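Local coordinates for protein argininosuccinate lyase (Chelativorans sp., PDB 6RXA) that is an engineered variant of EDDS lyase, a C-N lyase of the aspartase/fumarase superfamily that probably also cleaves argininosuccinate to fumarate and arginine, at residues Glu293-Ala298 with His340-Val345; Thr368-Met373 with Glu387-Val392. The protein carries 2 engineered substitutions. All blocks are in the same frame, centred on the assembly; numbering follows the deposited sequence.

Both contacts pair helices of one chain, and they follow in series: interaction 1 closes before interaction 2 opens. Their centres lie 40 Å apart and their nearest atoms about 27 Å. Interaction 1 brings helix 290-301 against helix 329-348, about 11 Å from the centre of the chain and close to fumarate-binding residues. Interaction 2 pairs the consecutive helices 367-378 and 382-399 in the argininosuccinate lyase C-terminal region, 41 Å from that centre and away from the annotated sites. The third subunit of the tetramer touches both, so one partner chain packs against the central helices and against the distant C-terminal helices.

Interaction 1. Residues Glu293-Ala298 with His340-Val345; sequences ERSRKA and HAMTGV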
loop_
_atom_site.group_PDB
_atom_site.type_symbol
_atom_site.label_atom_id
_atom_site.label_comp_id
_atom_site.label_asym_id
_atom_site.label_seq_id
_atom_site.Cartn_x
_atom_site.Cartn_y
_atom_site.Cartn_z
ATOM N N GLU A 293 11.945 18.443 -3.393
ATOM C CA GLU A 293 11.569 17.552 -2.302
ATOM C C GLU A 293 10.070 17.578 -2.048
ATOM O O GLU A 293 9.467 16.530 -1.789
ATOM C CB GLU A 293 12.374 17.861 -1.045
ATOM C CG GLU A 293 13.840 17.435 -1.215
ATOM C CD GLU A 293 14.568 17.212 0.081
ATOM O OE1 GLU A 293 15.618 16.518 0.041
ATOM O OE2 GLU A 293 14.133 17.765 1.122
ATOM N N ARG A 294 9.443 18.756 -2.111
ATOM C CA ARG A 294 7.994 18.791 -1.934
ATOM C C ARG A 294 7.264 18.172 -3.122
ATOM O O ARG A 294 6.150 17.666 -2.963
ATOM C CB ARG A 294 7.519 20.219 -1.675
ATOM C CG ARG A 294 7.867 20.696 -0.274
ATOM C CD ARG A 294 7.516 22.149 -0.096
ATOM N NE ARG A 294 7.630 22.580 1.295
ATOM C CZ ARG A 294 6.657 22.476 2.196
ATOM N NH1 ARG A 294 5.487 21.938 1.873
ATOM N NH2 ARG A 294 6.860 22.909 3.431
ATOM N N SER A 295 7.862 18.200 -4.317
ATOM C CA SER A 295 7.261 17.489 -5.441
ATOM C C SER A 295 7.309 15.980 -5.217
ATOM O O SER A 295 6.317 15.274 -5.450
ATOM C CB SER A 295 7.953 17.894 -6.750
ATOM O OG SER A 295 7.669 19.257 -7.077
ATOM N N ARG A 296 8.456 15.463 -4.763
ATOM C CA ARG A 296 8.541 14.053 -4.421
ATOM C C ARG A 296 7.551 13.685 -3.323
ATOM O O ARG A 296 6.907 12.630 -3.384
ATOM C CB ARG A 296 9.963 13.686 -3.996
ATOM C CG ARG A 296 10.999 13.836 -5.103
ATOM C CD ARG A 296 12.333 13.217 -4.717
ATOM N NE ARG A 296 12.269 11.760 -4.850
ATOM C CZ ARG A 296 13.066 10.895 -4.236
ATOM N NH1 ARG A 296 14.008 11.305 -3.396
ATOM N NH2 ARG A 296 12.905 9.601 -4.460
ATOM N N LYS A 297 7.402 14.551 -2.310
ATOM C CA LYS A 297 6.450 14.298 -1.232
ATOM C C LYS A 297 5.050 14.035 -1.786
ATOM O O LYS A 297 4.360 13.107 -1.342
ATOM C CB LYS A 297 6.452 15.476 -0.258
ATOM C CG LYS A 297 5.563 15.320 0.976
ATOM C CD LYS A 297 5.567 16.633 1.757
ATOM C CE LYS A 297 4.764 16.593 3.012
ATOM N NZ LYS A 297 4.837 17.985 3.612
ATOM N N ALA A 298 4.612 14.845 -2.760
ATOM C CA ALA A 298 3.312 14.628 -3.391
ATOM C C ALA A 298 3.246 13.279 -4.092
ATOM O O ALA A 298 2.226 12.585 -4.020
ATOM C CB ALA A 298 3.039 15.754 -4.389
ATOM N N HIS A 340 3.091 21.541 -11.914
ATOM C CA HIS A 340 3.440 22.916 -12.233
ATOM C C HIS A 340 4.837 23.261 -11.741
ATOM O O HIS A 340 5.630 23.872 -12.465
ATOM C CB HIS A 340 2.414 23.853 -11.604
ATOM C CG HIS A 340 1.092 23.853 -12.297
ATOM N ND1 HIS A 340 -0.044 24.386 -11.723
ATOM C CD2 HIS A 340 0.722 23.414 -13.523
ATOM C CE1 HIS A 340 -1.056 24.274 -12.566
ATOM N NE2 HIS A 340 -0.617 23.687 -13.667
ATOM N N ALA A 341 5.176 22.852 -10.516
ATOM C CA ALA A 341 6.506 23.141 -9.988
ATOM C C ALA A 341 7.587 22.528 -10.871
ATOM O O ALA A 341 8.584 23.180 -11.199
ATOM C CB ALA A 341 6.622 22.625 -8.551
ATOM N N MET A 342 7.412 21.262 -11.264
ATOM C CA MET A 342 8.436 20.599 -12.072
ATOM C C MET A 342 8.481 21.157 -13.493
ATOM O O MET A 342 9.552 21.179 -14.113
ATOM C CB MET A 342 8.229 19.086 -12.039
ATOM C CG MET A 342 8.553 18.462 -10.688
ATOM S SD MET A 342 10.260 18.785 -10.147
ATOM C CE MET A 342 11.165 18.026 -11.501
ATOM N N THR A 343 7.347 21.651 -14.002
ATOM C CA THR A 343 7.339 22.365 -15.278
ATOM C C THR A 343 8.262 23.573 -15.206
ATOM O O THR A 343 9.106 23.781 -16.086
ATOM C CB THR A 343 5.904 22.799 -15.614
ATOM O OG1 THR A 343 5.062 21.641 -15.741
ATOM C CG2 THR A 343 5.832 23.615 -16.919
ATOM N N GLY A 344 8.141 24.362 -14.130
ATOM C CA GLY A 344 8.996 25.527 -13.971
ATOM C C GLY A 344 10.444 25.173 -13.674
ATOM O O GLY A 344 11.362 25.835 -14.161
ATOM N N VAL A 345 10.668 24.127 -12.871
ATOM C CA VAL A 345 12.029 23.652 -12.621
ATOM C C VAL A 345 12.733 23.336 -13.934
ATOM O O VAL A 345 13.892 23.719 -14.156
ATOM C CB VAL A 345 12.012 22.427 -11.690
ATOM C CG1 VAL A 345 13.361 21.706 -11.756
ATOM C CG2 VAL A 345 11.708 22.839 -10.273
#
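Ser295 points its side chain at the helix of Ala341 and Met342, and its OG touches both, the two carbons lying in clearly different directions from it: 3.8 Å to Ala341 CB and 3.8 Å to Met342 CG. The hydroxyl oxygen sits anti to its own carbonyl carbon (chi1 -68°), a setting that also lets it hydrogen-bond to Ser291 O one turn earlier, so the buried hydroxyl is satisfied within its own helix although its nearest partners across the contact are carbons. Met342 approaches with the base of its chain rather than its end. Its CG meets Ser295 CB at 4.0 Å, and the bends at chi2 and chi3 fold the chain beyond it, with SD 4.0 Å from Ser295 OG. The contact is small, burying 86 Å², and the closest pair of CA atoms, Ser295 and Ala341, is 7.3 Å apart. In the largely helical aspartase/fumarase fold it joins helices 290-301 and 329-348. Leu25 of helix 20-31 packs on both Ser295 and Ala341, and Leu252 of helix 236-262 on both Ser295 and Met342. Just before the serine, Arg294, which binds fumarate in another structure of this protein, makes a cation-pi contact with Tyr26.

Interaction 2. Residues Thr368-Met373 with Glu387-Val392; sequences TDLTDM and EIVAHV
Val389 aims its forked side chain at helix 367-378 and meets Thr371 there at close range. Thr371 OG1 stands 3.4 Å from Val389 CG2 and 3.6 Å from CG1 of the same valine, so the hydroxyl oxygen faces both methyls. The CG2 branch reaches on to the backbone, 3.9 Å from Thr371 CA. The other branch, CG1, is held anti to the valine's backbone N (chi1 176°) and turns to Leu370, whose CD2 it touches at 4.2 Å. Close approach of the main chains, with Thr371 CA and Val389 CA 6.2 Å apart, brings these short side chains together. The two helices, 367-378 and 382-399, are consecutive in the argininosuccinate lyase C-terminal region and joined by a brief connection, and the two segments are steeply inclined to each other. With an alanine in place of Val389 both methyls go, which would probably leave a gap beside Leu370 CD2 and Thr371 OG1. In the next shell, Thr371 OG1 hydrogen-bonds to Met367 O, a bond within its own helix that probably helps hold the threonine's rotation. Ile430 and Ala433 of helix 427-434 pack on Leu370. Across the subunit boundary, Thr371 packs on Pro284 of the third subunit and Asp372 OD1 accepts a hydrogen bond from Trp208 NE1 of the fourth.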
loop_
_atom_site.group_PDB
_atom_site.type_symbol
_atom_site.label_atom_id
_atom_site.label_comp_id
_atom_site.label_asym_id
_atom_site.label_seq_id
_atom_site.Cartn_x
_atom_site.Cartn_y
_atom_site.Cartn_z
ATOM N N THR A 368 33.300 2.327 -23.074
ATOM C CA THR A 368 32.610 1.425 -23.991
ATOM C C THR A 368 33.080 1.658 -25.416
ATOM O O THR A 368 33.371 0.710 -26.151
ATOM C CB THR A 368 31.097 1.598 -23.932
ATOM O OG1 THR A 368 30.603 1.266 -22.637
ATOM C CG2 THR A 368 30.444 0.656 -24.955
ATOM N N ASP A 369 33.190 2.924 -25.819
ATOM C CA ASP A 369 33.649 3.196 -27.177
ATOM C C ASP A 369 35.071 2.702 -27.401
ATOM O O ASP A 369 35.404 2.226 -28.490
ATOM C CB ASP A 369 33.510 4.668 -27.531
ATOM C CG ASP A 369 32.138 4.983 -28.076
ATOM O OD1 ASP A 369 31.220 4.173 -27.819
ATOM O OD2 ASP A 369 31.976 6.012 -28.772
ATOM N N LEU A 370 35.938 2.803 -26.385
ATOM C CA LEU A 370 37.275 2.220 -26.514
ATOM C C LEU A 370 37.196 0.706 -26.728
ATOM O O LEU A 370 37.911 0.150 -27.577
ATOM C CB LEU A 370 38.124 2.583 -25.294
ATOM C CG LEU A 370 39.610 2.218 -25.326
ATOM C CD1 LEU A 370 40.321 2.990 -26.434
ATOM C CD2 LEU A 370 40.274 2.485 -23.983
ATOM N N THR A 371 36.305 0.030 -25.993
ATOM C CA THR A 371 36.129 -1.415 -26.133
ATOM C C THR A 371 35.564 -1.779 -27.506
ATOM O O THR A 371 36.037 -2.722 -28.158
ATOM C CB THR A 371 35.173 -1.911 -25.040
ATOM O OG1 THR A 371 35.589 -1.437 -23.749
ATOM C CG2 THR A 371 35.112 -3.438 -25.021
ATOM N N ASP A 372 34.514 -1.069 -27.940
ATOM C CA ASP A 372 33.927 -1.334 -29.248
ATOM C C ASP A 372 34.951 -1.128 -30.351
ATOM O O ASP A 372 34.937 -1.844 -31.365
ATOM C CB ASP A 372 32.749 -0.388 -29.497
ATOM C CG ASP A 372 31.469 -0.796 -28.775
ATOM O OD1 ASP A 372 31.229 -2.000 -28.563
ATOM O OD2 ASP A 372 30.675 0.106 -28.448
ATOM N N MET A 373 35.850 -0.157 -30.170
ATOM C CA MET A 373 36.882 0.102 -31.166
ATOM C C MET A 373 37.821 -1.087 -31.304
ATOM O O MET A 373 38.199 -1.464 -32.421
ATOM C CB MET A 373 37.647 1.374 -30.795
ATOM C CG MET A 373 38.700 1.804 -31.809
ATOM S SD MET A 373 40.274 0.979 -31.547
ATOM C CE MET A 373 40.933 1.966 -30.206
ATOM N N GLU A 387 37.715 -7.001 -20.911
ATOM C CA GLU A 387 38.690 -7.256 -19.855
ATOM C C GLU A 387 39.928 -6.379 -20.011
ATOM O O GLU A 387 40.495 -5.913 -19.014
ATOM C CB GLU A 387 39.082 -8.737 -19.858
ATOM C CG GLU A 387 39.704 -9.236 -18.554
ATOM C CD GLU A 387 38.747 -9.171 -17.366
ATOM O OE1 GLU A 387 39.185 -8.747 -16.278
ATOM O OE2 GLU A 387 37.564 -9.543 -17.518
ATOM N N ILE A 388 40.376 -6.159 -21.247
ATOM C CA ILE A 388 41.516 -5.273 -21.469
ATOM C C ILE A 388 41.179 -3.860 -21.005
ATOM O O ILE A 388 41.960 -3.209 -20.297
ATOM C CB ILE A 388 41.925 -5.271 -22.950
ATOM C CG1 ILE A 388 42.485 -6.627 -23.376
ATOM C CG2 ILE A 388 42.969 -4.166 -23.181
ATOM C CD1 ILE A 388 42.673 -6.751 -24.879
ATOM N N VAL A 389 40.020 -3.352 -21.420
ATOM C CA VAL A 389 39.677 -1.976 -21.076
ATOM C C VAL A 389 39.409 -1.818 -19.580
ATOM O O VAL A 389 39.730 -0.785 -18.995
ATOM C CB VAL A 389 38.523 -1.464 -21.956
ATOM C CG1 VAL A 389 38.101 -0.063 -21.509
ATOM C CG2 VAL A 389 38.944 -1.477 -23.432
ATOM N N ALA A 390 38.842 -2.823 -18.919
ATOM C CA ALA A 390 38.712 -2.714 -17.469
ATOM C C ALA A 390 40.080 -2.531 -16.819
ATOM O O ALA A 390 40.219 -1.760 -15.860
ATOM C CB ALA A 390 38.003 -3.939 -16.904
ATOM N N HIS A 391 41.100 -3.235 -17.329
ATOM C CA HIS A 391 42.451 -3.083 -16.798
ATOM C C HIS A 391 42.980 -1.680 -17.066
ATOM O O HIS A 391 43.653 -1.088 -16.215
ATOM C CB HIS A 391 43.370 -4.141 -17.418
ATOM C CG HIS A 391 44.726 -4.232 -16.781
ATOM N ND1 HIS A 391 45.107 -5.298 -15.993
ATOM C CD2 HIS A 391 45.796 -3.401 -16.828
ATOM C CE1 HIS A 391 46.346 -5.115 -15.573
ATOM N NE2 HIS A 391 46.787 -3.972 -16.065
ATOM N N VAL A 392 42.670 -1.123 -18.236
ATOM C CA VAL A 392 43.036 0.260 -18.506
ATOM C C VAL A 392 42.473 1.167 -17.422
ATOM O O VAL A 392 43.180 2.009 -16.857
ATOM C CB VAL A 392 42.558 0.688 -19.904
ATOM C CG1 VAL A 392 42.725 2.194 -20.060
ATOM C CG2 VAL A 392 43.325 -0.074 -20.994
#